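Local coordinates for gamma-glutamyltranspeptidase (Klebsiella pneumoniae subsp. pneumoniae, PDB 5HFT), which catalyses the conversion of oxamate to oxalate in the uric acid degradation pathway, at residues Ile93-Ala105 with Pro245-Pro259. Numbering follows the deposited sequence.
Sequences IAIDASGAAGSLA and PITLGDLQAHRARRP
R257 lays its guanidinium over the backbone carbonyl of S98, whose O sits against one face of the group at angles poor for hydrogen bonding, while D96 OD2 approaches at the edge. The chain is extended from CG to NE and runs alongside D96, with carboxylate and guanidinium planes 90° apart; a long salt bridge spans 3.6 Å from R257 NH1 to D96 OD2. S98 OG donates to D96 OD1 at 2.8 Å, on the syn side of the carboxylate, and takes a weak bond from R257 NH1. The backbones of D96 and R257 form a single antiparallel, hydrogen-bonded bridge, with R257 N to D96 O at 2.9 Å. At the far end, D250 OD2 accepts from two backbone amides: S103 N reaches its syn side almost straight (2.6 Å, 174°), and T247 N its anti side at 3.0 Å. T247 and D250 form a capping box at the start of helix 248-252, so the same carboxylate also ties down turn G102-A105. L104 CB packs on P245 CB. R258 bends over I93 CG2 toward its salt-bridge partner E136 on helix 130-144. Another chain packs on S98, A100, A101 and R257. A256-P259 run antiparallel to strand 93-97, itself paired with strand 80-86, while helix 230-242 meets I246 and L248.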
ATOM      1  N   ILE A  93      -7.135  13.804   3.235  1.00 36.30           N
ATOM      2  CA  ILE A  93      -5.910  13.892   4.020  1.00 36.43           C
ATOM      3  C   ILE A  93      -4.973  12.779   3.589  1.00 40.91           C
ATOM      4  O   ILE A  93      -5.360  11.601   3.575  1.00 38.57           O
ATOM      5  CB  ILE A  93      -6.183  13.803   5.530  1.00 39.18           C
ATOM      6  CG1 ILE A  93      -7.213  14.852   5.957  1.00 39.66           C
ATOM      7  CG2 ILE A  93      -4.886  13.928   6.306  1.00 39.72           C
ATOM      8  CD1 ILE A  93      -7.827  14.549   7.312  1.00 41.04           C
ATOM      9  N   ALA A  94      -3.740  13.156   3.252  1.00 40.87           N
ATOM     10  CA  ALA A  94      -2.720  12.230   2.793  1.00 33.56           C
ATOM     11  C   ALA A  94      -1.651  12.026   3.861  1.00 37.93           C
ATOM     12  O   ALA A  94      -1.337  12.932   4.634  1.00 40.86           O
ATOM     13  CB  ALA A  94      -2.085  12.725   1.497  1.00 38.09           C
ATOM     14  N   ILE A  95      -1.122  10.806   3.923  1.00 41.01           N
ATOM     15  CA  ILE A  95      -0.082  10.431   4.871  1.00 34.73           C
ATOM     16  C   ILE A  95       1.007   9.726   4.078  1.00 37.26           C
ATOM     17  O   ILE A  95       0.787   8.624   3.565  1.00 38.52           O
ATOM     18  CB  ILE A  95      -0.602   9.522   5.985  1.00 30.90           C
ATOM     19  CG1 ILE A  95      -1.789  10.144   6.708  1.00 32.30           C
ATOM     20  CG2 ILE A  95       0.519   9.246   6.968  1.00 35.98           C
ATOM     21  CD1 ILE A  95      -2.234   9.326   7.896  1.00 32.62           C
ATOM     22  N   ASP A  96       2.165  10.358   3.954  1.00 36.71           N
ATOM     23  CA  ASP A  96       3.330   9.722   3.352  1.00 36.05           C
ATOM     24  C   ASP A  96       4.128   9.142   4.510  1.00 37.11           C
ATOM     25  O   ASP A  96       4.877   9.850   5.187  1.00 39.49           O
ATOM     26  CB  ASP A  96       4.156  10.725   2.553  1.00 39.31           C
ATOM     27  CG  ASP A  96       5.379  10.094   1.908  1.00 38.74           C
ATOM     28  OD1 ASP A  96       5.723   8.958   2.276  1.00 38.71           O
ATOM     29  OD2 ASP A  96       6.039  10.755   1.076  1.00 45.01           O
ATOM     30  N   ALA A  97       3.974   7.855   4.755  1.00 37.03           N
ATOM     31  CA  ALA A  97       4.680   7.253   5.880  1.00 38.47           C
ATOM     32  C   ALA A  97       5.885   6.457   5.394  1.00 35.95           C
ATOM     33  O   ALA A  97       6.023   5.278   5.692  1.00 38.03           O
ATOM     34  CB  ALA A  97       3.714   6.391   6.696  1.00 37.05           C
ATOM     35  N   SER A  98       6.766   7.082   4.616  1.00 32.30           N
ATOM     36  CA  SER A  98       7.942   6.409   4.096  1.00 35.45           C
ATOM     37  C   SER A  98       9.205   6.998   4.718  1.00 43.29           C
ATOM     38  O   SER A  98       9.334   8.218   4.858  1.00 50.15           O
ATOM     39  CB  SER A  98       7.992   6.474   2.567  1.00 33.99           C
ATOM     40  OG  SER A  98       8.254   7.775   2.104  1.00 42.06           O
ATOM     41  N   GLY A  99      10.141   6.127   5.081  1.00 44.56           N
ATOM     42  CA  GLY A  99      11.324   6.555   5.802  1.00 44.89           C
ATOM     43  C   GLY A  99      12.462   7.019   4.918  1.00 40.15           C
ATOM     44  O   GLY A  99      12.557   6.677   3.745  1.00 41.07           O
ATOM     45  N   ALA A 100      13.342   7.812   5.518  1.00 44.39           N
ATOM     46  CA  ALA A 100      14.501   8.355   4.828  1.00 46.84           C
ATOM     47  C   ALA A 100      15.720   7.443   4.986  1.00 40.88           C
ATOM     48  O   ALA A 100      15.773   6.584   5.869  1.00 39.04           O
ATOM     49  CB  ALA A 100      14.816   9.754   5.357  1.00 43.12           C
ATOM     50  N   ALA A 101      16.702   7.638   4.103  1.00 43.63           N
ATOM     51  CA  ALA A 101      17.971   6.927   4.227  1.00 44.74           C
ATOM     52  C   ALA A 101      18.571   7.149   5.610  1.00 45.39           C
ATOM     53  O   ALA A 101      18.322   8.166   6.266  1.00 47.13           O
ATOM     54  CB  ALA A 101      18.959   7.384   3.148  1.00 37.66           C
ATOM     55  N   GLY A 102      19.367   6.183   6.062  1.00 45.52           N
ATOM     56  CA  GLY A 102      19.989   6.308   7.361  1.00 45.49           C
ATOM     57  C   GLY A 102      21.122   7.319   7.367  1.00 44.43           C
ATOM     58  O   GLY A 102      21.740   7.631   6.344  1.00 42.84           O
ATOM     59  N   SER A 103      21.407   7.831   8.563  1.00 40.60           N
ATOM     60  CA  SER A 103      22.449   8.840   8.708  1.00 41.18           C
ATOM     61  C   SER A 103      23.838   8.304   8.368  1.00 45.43           C
ATOM     62  O   SER A 103      24.747   9.096   8.098  1.00 46.69           O
ATOM     63  CB  SER A 103      22.409   9.404  10.127  1.00 41.90           C
ATOM     64  OG  SER A 103      22.525   8.364  11.079  1.00 43.35           O
ATOM     65  N   LEU A 104      24.022   6.982   8.362  1.00 42.61           N
ATOM     66  CA  LEU A 104      25.262   6.354   7.930  1.00 36.91           C
ATOM     67  C   LEU A 104      25.274   6.026   6.442  1.00 36.41           C
ATOM     68  O   LEU A 104      26.234   5.436   5.959  1.00 30.42           O
ATOM     69  CB  LEU A 104      25.490   5.065   8.706  1.00 36.59           C
ATOM     70  CG  LEU A 104      26.453   5.034   9.875  1.00 42.74           C
ATOM     71  CD1 LEU A 104      25.723   5.008  11.200  1.00 33.54           C
ATOM     72  CD2 LEU A 104      27.372   3.827   9.718  1.00 48.02           C
ATOM     73  N   ALA A 105      24.212   6.343   5.712  1.00 42.76           N
ATOM     74  CA  ALA A 105      24.115   5.961   4.304  1.00 44.63           C
ATOM     75  C   ALA A 105      24.721   7.058   3.428  1.00 46.83           C
ATOM     76  O   ALA A 105      24.030   7.816   2.748  1.00 47.47           O
ATOM     77  CB  ALA A 105      22.663   5.676   3.937  1.00 43.60           C
ATOM     78  N   PRO A 245      23.149   0.824   7.787  1.00 40.65           N
ATOM     79  CA  PRO A 245      23.467   2.255   7.832  1.00 37.71           C
ATOM     80  C   PRO A 245      22.390   3.113   8.480  1.00 42.07           C
ATOM     81  O   PRO A 245      22.070   4.178   7.954  1.00 45.24           O
ATOM     82  CB  PRO A 245      23.641   2.607   6.350  1.00 34.64           C
ATOM     83  CG  PRO A 245      22.730   1.685   5.655  1.00 39.89           C
ATOM     84  CD  PRO A 245      22.697   0.412   6.444  1.00 40.85           C
ATOM     85  N   ILE A 246      21.817   2.671   9.598  1.00 37.94           N
ATOM     86  CA  ILE A 246      20.719   3.365  10.260  1.00 41.33           C
ATOM     87  C   ILE A 246      21.040   3.499  11.742  1.00 41.12           C
ATOM     88  O   ILE A 246      21.631   2.593  12.338  1.00 45.59           O
ATOM     89  CB  ILE A 246      19.372   2.618  10.066  1.00 43.06           C
ATOM     90  CG1 ILE A 246      19.092   2.368   8.592  1.00 40.89           C
ATOM     91  CG2 ILE A 246      18.183   3.382  10.692  1.00 41.46           C
ATOM     92  CD1 ILE A 246      17.735   1.745   8.357  1.00 37.56           C
ATOM     93  N   THR A 247      20.670   4.633  12.333  1.00 43.88           N
ATOM     94  CA  THR A 247      20.942   4.913  13.734  1.00 45.11           C
ATOM     95  C   THR A 247      19.648   5.112  14.509  1.00 48.96           C
ATOM     96  O   THR A 247      18.568   5.273  13.934  1.00 49.20           O
ATOM     97  CB  THR A 247      21.824   6.153  13.905  1.00 50.25           C
ATOM     98  OG1 THR A 247      21.207   7.271  13.254  1.00 53.52           O
ATOM     99  CG2 THR A 247      23.208   5.917  13.337  1.00 45.69           C
ATOM    100  N   LEU A 248      19.774   5.058  15.838  1.00 49.47           N
ATOM    101  CA  LEU A 248      18.661   5.404  16.709  1.00 42.81           C
ATOM    102  C   LEU A 248      18.198   6.823  16.455  1.00 49.70           C
ATOM    103  O   LEU A 248      16.998   7.112  16.516  1.00 49.02           O
ATOM    104  CB  LEU A 248      19.068   5.250  18.167  1.00 45.02           C
ATOM    105  CG  LEU A 248      18.023   5.526  19.248  1.00 53.02           C
ATOM    106  CD1 LEU A 248      16.757   4.631  19.151  1.00 43.87           C
ATOM    107  CD2 LEU A 248      18.701   5.391  20.604  1.00 50.72           C
ATOM    108  N   GLY A 249      19.136   7.723  16.149  1.00 53.83           N
ATOM    109  CA  GLY A 249      18.744   9.081  15.819  1.00 45.04           C
ATOM    110  C   GLY A 249      17.814   9.111  14.625  1.00 52.51           C
ATOM    111  O   GLY A 249      16.810   9.832  14.622  1.00 48.48           O
ATOM    112  N   ASP A 250      18.095   8.266  13.626  1.00 49.28           N
ATOM    113  CA  ASP A 250      17.265   8.237  12.432  1.00 49.62           C
ATOM    114  C   ASP A 250      15.817   7.900  12.779  1.00 47.28           C
ATOM    115  O   ASP A 250      14.891   8.567  12.302  1.00 40.35           O
ATOM    116  CB  ASP A 250      17.837   7.229  11.438  1.00 47.34           C
ATOM    117  CG  ASP A 250      19.076   7.738  10.744  1.00 47.93           C
ATOM    118  OD1 ASP A 250      19.075   8.931  10.377  1.00 53.19           O
ATOM    119  OD2 ASP A 250      20.033   6.946  10.528  1.00 46.71           O
ATOM    120  N   LEU A 251      15.614   6.911  13.661  1.00 45.79           N
ATOM    121  CA  LEU A 251      14.269   6.515  14.090  1.00 43.34           C
ATOM    122  C   LEU A 251      13.594   7.628  14.872  1.00 43.36           C
ATOM    123  O   LEU A 251      12.495   8.068  14.524  1.00 45.78           O
ATOM    124  CB  LEU A 251      14.326   5.246  14.945  1.00 37.63           C
ATOM    125  CG  LEU A 251      14.907   4.039  14.218  1.00 38.94           C
ATOM    126  CD1 LEU A 251      15.096   2.869  15.156  1.00 31.71           C
ATOM    127  CD2 LEU A 251      13.996   3.695  13.053  1.00 38.94           C
ATOM    128  N   GLN A 252      14.241   8.083  15.946  1.00 49.85           N
ATOM    129  CA  GLN A 252      13.660   9.123  16.791  1.00 49.20           C
ATOM    130  C   GLN A 252      13.291  10.377  15.993  1.00 46.65           C
ATOM    131  O   GLN A 252      12.266  11.010  16.276  1.00 45.14           O
ATOM    132  CB  GLN A 252      14.640   9.467  17.914  1.00 48.83           C
ATOM    133  N   ALA A 253      14.084  10.727  14.964  1.00 41.00           N
ATOM    134  CA  ALA A 253      13.862  11.936  14.165  1.00 41.74           C
ATOM    135  C   ALA A 253      12.747  11.808  13.129  1.00 47.18           C
ATOM    136  O   ALA A 253      12.624  12.710  12.285  1.00 50.43           O
ATOM    137  CB  ALA A 253      15.146  12.362  13.442  1.00 35.02           C
ATOM    138  N   HIS A 254      11.977  10.722  13.111  1.00 45.35           N
ATOM    139  CA  HIS A 254      11.173  10.387  11.943  1.00 42.64           C
ATOM    140  C   HIS A 254       9.687  10.513  12.233  1.00 43.14           C
ATOM    141  O   HIS A 254       9.180   9.921  13.190  1.00 42.72           O
ATOM    142  CB  HIS A 254      11.484   8.982  11.439  1.00 43.13           C
ATOM    143  CG  HIS A 254      10.619   8.569  10.293  1.00 45.52           C
ATOM    144  ND1 HIS A 254       9.429   7.894  10.459  1.00 38.53           N
ATOM    145  CD2 HIS A 254      10.759   8.770   8.961  1.00 45.88           C
ATOM    146  CE1 HIS A 254       8.880   7.684   9.277  1.00 40.20           C
ATOM    147  NE2 HIS A 254       9.664   8.207   8.350  1.00 38.23           N
ATOM    148  N   ARG A 255       8.989  11.267  11.390  1.00 48.85           N
ATOM    149  CA  ARG A 255       7.535  11.384  11.454  1.00 44.79           C
ATOM    150  C   ARG A 255       6.940  11.076  10.084  1.00 38.53           C
ATOM    151  O   ARG A 255       7.575  11.292   9.048  1.00 41.96           O
ATOM    152  CB  ARG A 255       7.080  12.801  11.924  1.00 40.89           C
ATOM    153  CG  ARG A 255       7.215  13.080  13.426  1.00 47.43           C
ATOM    154  CD  ARG A 255       5.958  12.593  14.202  1.00 47.87           C
ATOM    155  NE  ARG A 255       6.200  12.466  15.647  1.00 51.81           N
ATOM    156  CZ  ARG A 255       5.407  11.799  16.485  1.00 50.36           C
ATOM    157  NH1 ARG A 255       4.328  11.184  16.027  1.00 46.70           N
ATOM    158  NH2 ARG A 255       5.702  11.714  17.781  1.00 48.19           N
ATOM    159  N   ALA A 256       5.730  10.530  10.076  1.00 39.94           N
ATOM    160  CA  ALA A 256       5.006  10.470   8.812  1.00 42.09           C
ATOM    161  C   ALA A 256       4.761  11.889   8.310  1.00 39.71           C
ATOM    162  O   ALA A 256       4.377  12.777   9.080  1.00 36.63           O
ATOM    163  CB  ALA A 256       3.678   9.730   8.974  1.00 39.12           C
ATOM    164  N   ARG A 257       4.961  12.087   7.010  1.00 37.13           N
ATOM    165  CA  ARG A 257       4.709  13.356   6.345  1.00 33.30           C
ATOM    166  C   ARG A 257       3.228  13.503   6.018  1.00 36.98           C
ATOM    167  O   ARG A 257       2.454  12.545   6.078  1.00 41.42           O
ATOM    168  CB  ARG A 257       5.529  13.447   5.065  1.00 34.02           C
ATOM    169  CG  ARG A 257       7.018  13.441   5.299  1.00 38.08           C
ATOM    170  CD  ARG A 257       7.773  12.820   4.137  1.00 40.28           C
ATOM    171  NE  ARG A 257       9.034  12.258   4.607  1.00 43.97           N
ATOM    172  CZ  ARG A 257       9.588  11.148   4.125  1.00 52.63           C
ATOM    173  NH1 ARG A 257       8.984  10.470   3.154  1.00 54.57           N
ATOM    174  NH2 ARG A 257      10.745  10.706   4.616  1.00 51.91           N
ATOM    175  N   ARG A 258       2.811  14.730   5.724  1.00 36.93           N
ATOM    176  CA  ARG A 258       1.430  15.004   5.328  1.00 30.75           C
ATOM    177  C   ARG A 258       1.392  15.914   4.118  1.00 30.70           C
ATOM    178  O   ARG A 258       0.992  17.075   4.222  1.00 35.71           O
ATOM    179  CB  ARG A 258       0.631  15.610   6.478  1.00 27.98           C
ATOM    180  CG  ARG A 258       0.587  14.714   7.693  1.00 37.37           C
ATOM    181  CD  ARG A 258      -0.716  13.973   7.729  1.00 34.15           C
ATOM    182  NE  ARG A 258      -1.803  14.918   7.565  1.00 31.60           N
ATOM    183  CZ  ARG A 258      -2.520  15.399   8.568  1.00 34.22           C
ATOM    184  NH1 ARG A 258      -2.264  15.014   9.818  1.00 27.86           N
ATOM    185  NH2 ARG A 258      -3.483  16.277   8.310  1.00 39.35           N
ATOM    186  N   PRO A 259       1.772  15.413   2.948  1.00 30.94           N
ATOM    187  CA  PRO A 259       1.690  16.226   1.741  1.00 31.97           C
ATOM    188  C   PRO A 259       0.246  16.372   1.315  1.00 41.65           C
ATOM    189  O   PRO A 259      -0.658  15.697   1.814  1.00 47.38           O
ATOM    190  CB  PRO A 259       2.469  15.422   0.703  1.00 33.62           C
ATOM    191  CG  PRO A 259       2.297  14.044   1.128  1.00 34.36           C
ATOM    192  CD  PRO A 259       2.281  14.065   2.646  1.00 39.24           C
TER